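Putative tryptophan halogenase (Xanthomonas campestris pv. campestris, PDB 6Y1W) is a flavin-dependent halogenase that probably uses FAD to halogenate an aromatic substrate. Local coordinates at residues R17-G23 with Q42-V48; P278-R282 with C500-P505; H395-T399 with C410-I415. All coordinates share one frame. Residue numbers count along the deposited sequence, not the author numbering.

Contact 1 (R17-G23 with Q42-V48); sequences RRVVIAG and QLQITLV
Strands 18-22 and 44-48 run parallel, their axes 4.7 Å apart at closest and crossing at -15°. The register pairs Arg18 with Gln44, Val20 with Thr46 and Ala22 with Val48. The odd-numbered residues of 17-23 make the hydrogen bonds: Val19 N to Gln44 O (2.8 Å), Thr46 N to Val19 O (3.0 Å), Ile21 N to Thr46 O (2.8 Å), Val48 N to Ile21 O (2.9 Å). Gln44 N to Arg17 O (2.9 Å) and Gly23 N to Val48 O (2.8 Å) close the ends. Even-numbered residues of 18-22 bond to strand 217-220, so strand 18-22 is interior. Val19, Ile21, Ile45 and Leu47 share one face, where branched, apolar Val19, Ile45 and Leu47 suit the cover by helix 25-39; Ile21 CG2 (chi1 m) meets Leu47 CD1 at 3.8 Å. Arg18 salt-bridges Asp216 and Glu214. Gly23 adopts phi/psi 105/147, where a CB would be jammed against the preceding carbonyl. This is the opening beta-alpha-beta unit of a Rossmann-type fold, with Gly23 beginning the GxGxxG turn that probably receives FAD.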
loop_
_atom_site.group_PDB
_atom_site.type_symbol
_atom_site.label_atom_id
_atom_site.label_comp_id
_atom_site.label_asym_id
_atom_site.label_seq_id
_atom_site.Cartn_x
_atom_site.Cartn_y
_atom_site.Cartn_z
ATOM N N ARG A 17 -0.430 -10.922 30.368
ATOM C CA ARG A 17 0.876 -11.311 30.877
ATOM C C ARG A 17 1.239 -12.744 30.590
ATOM O O ARG A 17 2.419 -13.088 30.696
ATOM C CB ARG A 17 0.944 -11.108 32.407
ATOM C CG ARG A 17 1.000 -9.656 32.817
ATOM C CD ARG A 17 2.277 -8.961 32.333
ATOM N NE ARG A 17 1.991 -8.025 31.244
ATOM C CZ ARG A 17 1.555 -6.777 31.415
ATOM N NH1 ARG A 17 1.305 -6.014 30.357
ATOM N NH2 ARG A 17 1.363 -6.293 32.637
ATOM N N ARG A 18 0.265 -13.601 30.280
ATOM C CA ARG A 18 0.506 -15.018 30.050
ATOM C C ARG A 18 -0.072 -15.363 28.687
ATOM O O ARG A 18 -1.262 -15.122 28.435
ATOM C CB ARG A 18 -0.130 -15.893 31.147
ATOM C CG ARG A 18 0.379 -15.575 32.582
ATOM C CD ARG A 18 -0.558 -16.141 33.666
ATOM N NE ARG A 18 -1.923 -15.683 33.418
ATOM C CZ ARG A 18 -3.001 -16.117 34.056
ATOM N NH1 ARG A 18 -2.880 -17.022 35.024
ATOM N NH2 ARG A 18 -4.203 -15.644 33.721
ATOM N N VAL A 19 0.767 -15.903 27.809
ATOM C CA VAL A 19 0.343 -16.321 26.472
ATOM C C VAL A 19 0.498 -17.827 26.377
ATOM O O VAL A 19 1.566 -18.370 26.679
ATOM C CB VAL A 19 1.152 -15.633 25.365
ATOM C CG1 VAL A 19 0.684 -16.108 23.965
ATOM C CG2 VAL A 19 1.035 -14.111 25.474
ATOM N N VAL A 20 -0.565 -18.498 25.945
ATOM C CA VAL A 20 -0.554 -19.950 25.823
ATOM C C VAL A 20 -0.731 -20.285 24.337
ATOM O O VAL A 20 -1.693 -19.828 23.710
ATOM C CB VAL A 20 -1.657 -20.595 26.672
ATOM C CG1 VAL A 20 -1.688 -22.082 26.409
ATOM C CG2 VAL A 20 -1.400 -20.301 28.153
ATOM N N ILE A 21 0.196 -21.056 23.787
ATOM C CA ILE A 21 0.181 -21.465 22.374
ATOM C C ILE A 21 -0.254 -22.922 22.331
ATOM O O ILE A 21 0.403 -23.799 22.902
ATOM C CB ILE A 21 1.570 -21.281 21.740
ATOM C CG1 ILE A 21 1.938 -19.798 21.800
ATOM C CG2 ILE A 21 1.578 -21.753 20.260
ATOM C CD1 ILE A 21 3.387 -19.481 21.431
ATOM N N ALA A 22 -1.378 -23.196 21.697
ATOM C CA ALA A 22 -1.899 -24.562 21.597
ATOM C C ALA A 22 -1.460 -25.148 20.268
ATOM O O ALA A 22 -1.893 -24.673 19.220
ATOM C CB ALA A 22 -3.424 -24.576 21.720
ATOM N N GLY A 23 -0.567 -26.134 20.315
ATOM C CA GLY A 23 -0.038 -26.733 19.105
ATOM C C GLY A 23 1.386 -26.298 18.812
ATOM O O GLY A 23 1.789 -25.164 19.084
ATOM N N GLN A 42 8.742 -9.865 29.211
ATOM C CA GLN A 42 7.555 -9.351 29.875
ATOM C C GLN A 42 6.427 -10.346 29.944
ATOM O O GLN A 42 5.484 -10.122 30.702
ATOM C CB GLN A 42 7.014 -8.109 29.128
ATOM C CG GLN A 42 8.002 -7.018 29.061
ATOM C CD GLN A 42 7.477 -5.696 28.539
ATOM O OE1 GLN A 42 8.048 -4.668 28.871
ATOM N NE2 GLN A 42 6.423 -5.708 27.700
ATOM N N LEU A 43 6.486 -11.429 29.180
ATOM C CA LEU A 43 5.387 -12.376 29.125
ATOM C C LEU A 43 5.839 -13.741 29.599
ATOM O O LEU A 43 6.987 -14.136 29.393
ATOM C CB LEU A 43 4.855 -12.523 27.683
ATOM C CG LEU A 43 4.347 -11.270 26.986
ATOM C CD1 LEU A 43 4.025 -11.701 25.562
ATOM C CD2 LEU A 43 3.106 -10.765 27.660
ATOM N N GLN A 44 4.925 -14.472 30.204
ATOM C CA GLN A 44 5.109 -15.901 30.408
ATOM C C GLN A 44 4.491 -16.601 29.208
ATOM O O GLN A 44 3.287 -16.471 28.976
ATOM C CB GLN A 44 4.452 -16.375 31.702
ATOM C CG GLN A 44 4.619 -17.889 31.927
ATOM C CD GLN A 44 3.934 -18.383 33.186
ATOM O OE1 GLN A 44 3.363 -17.595 33.954
ATOM N NE2 GLN A 44 3.993 -19.696 33.413
ATOM N N ILE A 45 5.315 -17.305 28.444
ATOM C CA ILE A 45 4.864 -17.941 27.212
ATOM C C ILE A 45 4.987 -19.440 27.372
ATOM O O ILE A 45 6.087 -19.948 27.632
ATOM C CB ILE A 45 5.672 -17.467 26.001
ATOM C CG1 ILE A 45 5.642 -15.951 25.924
ATOM C CG2 ILE A 45 5.112 -18.116 24.697
ATOM C CD1 ILE A 45 6.746 -15.328 25.058
ATOM N N THR A 46 3.870 -20.144 27.179
ATOM C CA THR A 46 3.809 -21.594 27.286
ATOM C C THR A 46 3.290 -22.176 25.986
ATOM O O THR A 46 2.294 -21.684 25.452
ATOM C CB THR A 46 2.881 -21.984 28.425
ATOM O OG1 THR A 46 3.363 -21.369 29.647
ATOM C CG2 THR A 46 2.760 -23.507 28.539
ATOM N N LEU A 47 3.945 -23.233 25.487
ATOM C CA LEU A 47 3.476 -23.943 24.295
ATOM C C LEU A 47 3.171 -25.384 24.677
ATOM O O LEU A 47 4.005 -26.053 25.304
ATOM C CB LEU A 47 4.520 -23.898 23.158
ATOM C CG LEU A 47 4.035 -24.449 21.800
ATOM C CD1 LEU A 47 4.828 -23.769 20.693
ATOM C CD2 LEU A 47 4.180 -25.992 21.697
ATOM N N VAL A 48 1.964 -25.835 24.328
ATOM C CA VAL A 48 1.489 -27.194 24.586
ATOM C C VAL A 48 1.462 -27.945 23.261
ATOM O O VAL A 48 0.812 -27.509 22.310
ATOM C CB VAL A 48 0.090 -27.193 25.212
ATOM C CG1 VAL A 48 -0.405 -28.639 25.458
ATOM C CG2 VAL A 48 0.092 -26.341 26.500
HETATM O O HOH W 1 4.507 -12.150 32.943
#

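Contact 2 (P278-R282 with C500-P505); sequences PLQHR and CPAPAP. With BUD ((2S,3S)-butane-2,3-diol), chain L.
A beta-hairpin turn between antiparallel strands 272-278 and 283-289, closed by Leu279 N to Arg282 O (2.9 Å), meets the extended, proline-rich tail that follows helix 492-499. From Pro501 to Pro505 phi lies between -96° and -55° and psi between 127° and 146°, leaving backbone groups for side chains to reach. Gln280 (chi1 m, chi2 t) suits docking of the tail because its amide can donate and accept: OE1 accepts from Ala502 N (2.8 Å), while NE2 donates to Cys500 O (2.9 Å) and also to Ala86 O. His281 (chi1 m) donates from NE2 to Ala502 O at 2.9 Å, so both polar backbone atoms of Ala502 are satisfied by side chains. Pro503 O is taken by Gln85 NE2. Arg282 takes no part in the tail contact; it is salt-bridged to Asp166 and hydrogen-bonded to Gln253, with butanediol C4 over its guanidinium face. Ala504, being small, lets its CA sit over the imidazole face, 3.5 Å from the His281 ring centroid and 11° off the normal, a CH-pi contact.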
loop_
_atom_site.group_PDB
_atom_site.type_symbol
_atom_site.label_atom_id
_atom_site.label_comp_id
_atom_site.label_asym_id
_atom_site.label_seq_id
_atom_site.Cartn_x
_atom_site.Cartn_y
_atom_site.Cartn_z
ATOM N N PRO A 278 13.254 -29.183 -4.350
ATOM C CA PRO A 278 14.574 -29.742 -4.043
ATOM C C PRO A 278 15.084 -29.332 -2.675
ATOM O O PRO A 278 15.134 -28.133 -2.363
ATOM C CB PRO A 278 15.465 -29.150 -5.148
ATOM C CG PRO A 278 14.893 -27.752 -5.330
ATOM C CD PRO A 278 13.362 -27.999 -5.237
ATOM N N LEU A 279 15.517 -30.313 -1.869
ATOM C CA LEU A 279 16.273 -30.071 -0.644
ATOM C C LEU A 279 17.729 -30.473 -0.895
ATOM O O LEU A 279 18.086 -30.922 -1.995
ATOM C CB LEU A 279 15.656 -30.836 0.530
ATOM C CG LEU A 279 14.219 -30.382 0.830
ATOM C CD1 LEU A 279 13.668 -31.222 1.990
ATOM C CD2 LEU A 279 14.128 -28.891 1.154
ATOM N N GLN A 280 18.590 -30.288 0.109
ATOM C CA GLN A 280 20.016 -30.504 -0.183
ATOM C C GLN A 280 20.338 -31.961 -0.491
ATOM O O GLN A 280 21.260 -32.226 -1.286
ATOM C CB GLN A 280 20.872 -30.012 0.988
ATOM C CG GLN A 280 20.981 -28.481 0.997
ATOM C CD GLN A 280 22.114 -27.956 1.897
ATOM O OE1 GLN A 280 23.196 -28.569 2.009
ATOM N NE2 GLN A 280 21.871 -26.810 2.537
ATOM N N HIS A 281 19.577 -32.920 0.065
ATOM C CA HIS A 281 19.919 -34.329 -0.117
ATOM C C HIS A 281 18.729 -35.194 -0.424
ATOM O O HIS A 281 18.827 -36.422 -0.270
ATOM C CB HIS A 281 20.640 -34.888 1.118
ATOM C CG HIS A 281 21.902 -34.145 1.415
ATOM N ND1 HIS A 281 23.071 -34.325 0.687
ATOM C CD2 HIS A 281 22.178 -33.218 2.354
ATOM C CE1 HIS A 281 24.002 -33.514 1.163
ATOM N NE2 HIS A 281 23.493 -32.850 2.187
ATOM N N ARG A 282 17.587 -34.599 -0.776
ATOM C CA ARG A 282 16.419 -35.353 -1.214
ATOM C C ARG A 282 15.495 -34.382 -1.944
ATOM O O ARG A 282 15.769 -33.178 -2.030
ATOM C CB ARG A 282 15.718 -36.027 -0.030
ATOM C CG ARG A 282 14.919 -35.051 0.805
ATOM C CD ARG A 282 14.096 -35.793 1.889
ATOM N NE ARG A 282 12.970 -34.990 2.368
ATOM C CZ ARG A 282 13.016 -34.255 3.482
ATOM N NH1 ARG A 282 14.124 -34.237 4.208
ATOM N NH2 ARG A 282 11.948 -33.546 3.867
ATOM N N CYS A 500 26.115 -22.839 2.986
ATOM C CA CYS A 500 25.248 -23.388 4.002
ATOM C C CYS A 500 25.145 -24.896 3.891
ATOM O O CYS A 500 24.039 -25.426 3.914
ATOM C CB CYS A 500 23.862 -22.721 3.895
ATOM S SG CYS A 500 23.073 -22.947 2.278
ATOM N N PRO A 501 26.263 -25.628 3.804
ATOM C CA PRO A 501 26.174 -27.088 3.631
ATOM C C PRO A 501 25.523 -27.787 4.819
ATOM O O PRO A 501 25.874 -27.564 5.992
ATOM C CB PRO A 501 27.645 -27.512 3.449
ATOM C CG PRO A 501 28.421 -26.452 4.120
ATOM C CD PRO A 501 27.671 -25.169 3.835
ATOM N N ALA A 502 24.492 -28.601 4.509
ATOM C CA ALA A 502 23.794 -29.448 5.458
ATOM C C ALA A 502 24.391 -30.847 5.404
ATOM O O ALA A 502 24.762 -31.318 4.329
ATOM C CB ALA A 502 22.293 -29.551 5.141
ATOM N N PRO A 503 24.455 -31.531 6.538
ATOM C CA PRO A 503 24.995 -32.900 6.532
ATOM C C PRO A 503 24.068 -33.874 5.807
ATOM O O PRO A 503 22.851 -33.870 6.004
ATOM C CB PRO A 503 25.097 -33.241 8.025
ATOM C CG PRO A 503 24.056 -32.391 8.678
ATOM C CD PRO A 503 24.028 -31.093 7.878
ATOM N N ALA A 504 24.642 -34.722 4.979
ATOM C CA ALA A 504 23.803 -35.706 4.294
ATOM C C ALA A 504 23.254 -36.701 5.313
ATOM O O ALA A 504 24.010 -37.203 6.148
ATOM C CB ALA A 504 24.582 -36.463 3.202
ATOM N N PRO A 505 21.962 -37.012 5.289
ATOM C CA PRO A 505 21.449 -38.030 6.203
ATOM C C PRO A 505 22.227 -39.324 6.037
ATOM O O PRO A 505 22.589 -39.699 4.909
ATOM C CB PRO A 505 19.988 -38.191 5.763
ATOM C CG PRO A 505 19.642 -36.767 5.204
ATOM C CD PRO A 505 20.901 -36.282 4.557
HETATM C C1 BUD L . 11.474 -39.006 7.044
HETATM O O1 BUD L . 13.561 -38.269 7.978
HETATM C C2 BUD L . 12.965 -38.801 6.811
HETATM O O2 BUD L . 14.550 -37.770 5.379
HETATM C C3 BUD L . 13.185 -37.821 5.669
HETATM C C4 BUD L . 12.488 -38.355 4.424
#

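Contact 3 (H395-T399 with C410-I415); sequences HYHAT and CASMEI
His397, in the last turn of helix 371-397, carries the largest share of this contact. With chi1 t and chi2 59°, its imidazole reaches the C-terminal end of helix 405-412, where ND1 donates to Cys410 O at 2.9 Å. A histidine suits the place because it offers a donor at the ring edge and flat faces for packing: Ile415 CG2 sits over one face, 3.6 Å from the ring centroid and 4° off the normal, a CH-pi contact. The CA atoms come nearest at His397 and Ala411, 4.8 Å apart, and a water donates to both His397 O and Ala411 O at 2.7 Å each. Cys410 (chi1 m) points toward the other helix; its CB lies 3.3 Å from Tyr396 O, and its SG is 3.8 Å from Tyr396 CD1, an oblique sulfur-aromatic contact. Tyr396 (chi1 m) sends its OH away to Glu344. Ala411 is small enough for this close approach, its CB resting 4.1 Å from Thr399 CG2. Beyond Ser412 the chain leaves helical angles and doubles back past the ring. Thus the C-terminal ends of two successive helices of the halogenase meet, next to His395, which hydrogen-bonds Glu347, a predicted tryptophan-binding residue.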
loop_
_atom_site.group_PDB
_atom_site.type_symbol
_atom_site.label_atom_id
_atom_site.label_comp_id
_atom_site.label_asym_id
_atom_site.label_seq_id
_atom_site.Cartn_x
_atom_site.Cartn_y
_atom_site.Cartn_z
ATOM N N HIS A 395 -4.870 -19.097 -11.346
ATOM C CA HIS A 395 -4.116 -20.194 -11.962
ATOM C C HIS A 395 -5.030 -21.228 -12.616
ATOM O O HIS A 395 -4.656 -21.814 -13.638
ATOM C CB HIS A 395 -3.235 -20.861 -10.906
ATOM C CG HIS A 395 -1.894 -20.209 -10.746
ATOM N ND1 HIS A 395 -0.987 -20.134 -11.790
ATOM C CD2 HIS A 395 -1.306 -19.604 -9.680
ATOM C CE1 HIS A 395 0.112 -19.519 -11.368
ATOM N NE2 HIS A 395 -0.049 -19.197 -10.093
ATOM N N TYR A 396 -6.203 -21.480 -12.034
ATOM C CA TYR A 396 -7.128 -22.471 -12.572
ATOM C C TYR A 396 -8.024 -21.883 -13.651
ATOM O O TYR A 396 -8.395 -22.604 -14.589
ATOM C CB TYR A 396 -8.003 -23.052 -11.454
ATOM C CG TYR A 396 -7.245 -24.021 -10.584
ATOM C CD1 TYR A 396 -7.016 -25.314 -11.014
ATOM C CD2 TYR A 396 -6.767 -23.647 -9.319
ATOM C CE1 TYR A 396 -6.338 -26.239 -10.227
ATOM C CE2 TYR A 396 -6.067 -24.578 -8.534
ATOM C CZ TYR A 396 -5.876 -25.866 -8.998
ATOM O OH TYR A 396 -5.220 -26.815 -8.258
ATOM N N HIS A 397 -8.392 -20.602 -13.532
ATOM C CA HIS A 397 -9.383 -20.012 -14.437
ATOM C C HIS A 397 -8.775 -19.538 -15.740
ATOM O O HIS A 397 -9.439 -19.606 -16.785
ATOM C CB HIS A 397 -10.086 -18.827 -13.753
ATOM C CG HIS A 397 -11.308 -18.331 -14.484
ATOM N ND1 HIS A 397 -12.392 -19.146 -14.736
ATOM C CD2 HIS A 397 -11.632 -17.101 -14.961
ATOM C CE1 HIS A 397 -13.340 -18.433 -15.339
ATOM N NE2 HIS A 397 -12.907 -17.193 -15.491
ATOM N N ALA A 398 -7.541 -19.032 -15.705
ATOM C CA ALA A 398 -6.867 -18.552 -16.914
ATOM C C ALA A 398 -6.198 -19.746 -17.590
ATOM O O ALA A 398 -5.064 -20.109 -17.280
ATOM C CB ALA A 398 -5.872 -17.454 -16.571
ATOM N N THR A 399 -6.914 -20.409 -18.508
ATOM C CA THR A 399 -6.329 -21.586 -19.142
ATOM C C THR A 399 -6.971 -21.760 -20.504
ATOM O O THR A 399 -8.147 -21.419 -20.683
ATOM C CB THR A 399 -6.500 -22.885 -18.321
ATOM O OG1 THR A 399 -5.876 -23.953 -19.040
ATOM C CG2 THR A 399 -7.993 -23.224 -18.084
ATOM N N CYS A 410 -13.104 -25.478 -14.630
ATOM C CA CYS A 410 -12.294 -24.356 -14.135
ATOM C C CYS A 410 -12.401 -23.150 -15.058
ATOM O O CYS A 410 -12.452 -21.999 -14.605
ATOM C CB CYS A 410 -10.811 -24.760 -14.016
ATOM S SG CYS A 410 -10.380 -25.936 -12.724
ATOM N N ALA A 411 -12.410 -23.391 -16.371
ATOM C CA ALA A 411 -12.431 -22.287 -17.323
ATOM C C ALA A 411 -13.790 -21.597 -17.375
ATOM O O ALA A 411 -13.866 -20.405 -17.708
ATOM C CB ALA A 411 -12.031 -22.810 -18.709
ATOM N N SER A 412 -14.863 -22.321 -17.062
ATOM C CA SER A 412 -16.222 -21.808 -17.263
ATOM C C SER A 412 -16.892 -21.337 -15.974
ATOM O O SER A 412 -17.941 -20.678 -16.046
ATOM C CB SER A 412 -17.080 -22.897 -17.936
ATOM O OG SER A 412 -17.405 -23.925 -17.017
ATOM N N MET A 413 -16.299 -21.602 -14.814
ATOM C CA MET A 413 -16.922 -21.262 -13.533
ATOM C C MET A 413 -17.059 -19.750 -13.375
ATOM O O MET A 413 -16.267 -18.968 -13.917
ATOM C CB MET A 413 -16.081 -21.839 -12.383
ATOM C CG MET A 413 -14.730 -21.184 -12.248
ATOM S SD MET A 413 -13.788 -21.858 -10.833
ATOM C CE MET A 413 -12.212 -21.116 -11.134
ATOM N N GLU A 414 -18.044 -19.327 -12.572
ATOM C CA GLU A 414 -18.070 -17.936 -12.137
ATOM C C GLU A 414 -16.913 -17.677 -11.170
ATOM O O GLU A 414 -16.465 -18.587 -10.480
ATOM C CB GLU A 414 -19.391 -17.622 -11.441
ATOM C CG GLU A 414 -20.600 -17.839 -12.331
ATOM C CD GLU A 414 -20.557 -16.973 -13.578
ATOM O OE1 GLU A 414 -20.431 -15.734 -13.439
ATOM O OE2 GLU A 414 -20.634 -17.533 -14.698
ATOM N N ILE A 415 -16.408 -16.445 -11.176
ATOM C CA ILE A 415 -15.263 -16.083 -10.333
ATOM C C ILE A 415 -15.577 -14.817 -9.543
ATOM O O ILE A 415 -16.501 -14.056 -9.883
ATOM C CB ILE A 415 -13.983 -15.886 -11.171
ATOM C CG1 ILE A 415 -14.223 -14.863 -12.297
ATOM C CG2 ILE A 415 -13.509 -17.280 -11.655
ATOM C CD1 ILE A 415 -12.901 -14.285 -12.942
HETATM O O HOH W 2 -11.634 -18.971 -18.200
#

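How the contacts relate
The three contacts belong to different parts of one chain and none touches another. Contact 1 pairs two central strands of the sheet that probably binds FAD and closes in sequence before either of the others opens; Gly23 lies about 4 Å from the bound meso-2,3-butanediol. Contact 3 is nested in the long chain loop that contact 2 closes, yet their nearest atoms are about 17 Å apart and they lie on opposite sides of the chain's centre. Between centres, contacts 1 and 3 are 43 Å apart. Towards the predicted catalytic region, the Cys500 side chain of contact 2 is about 12 Å from that of Lys89, whereas in contact 3 His395 hydrogen-bonds Glu347 directly.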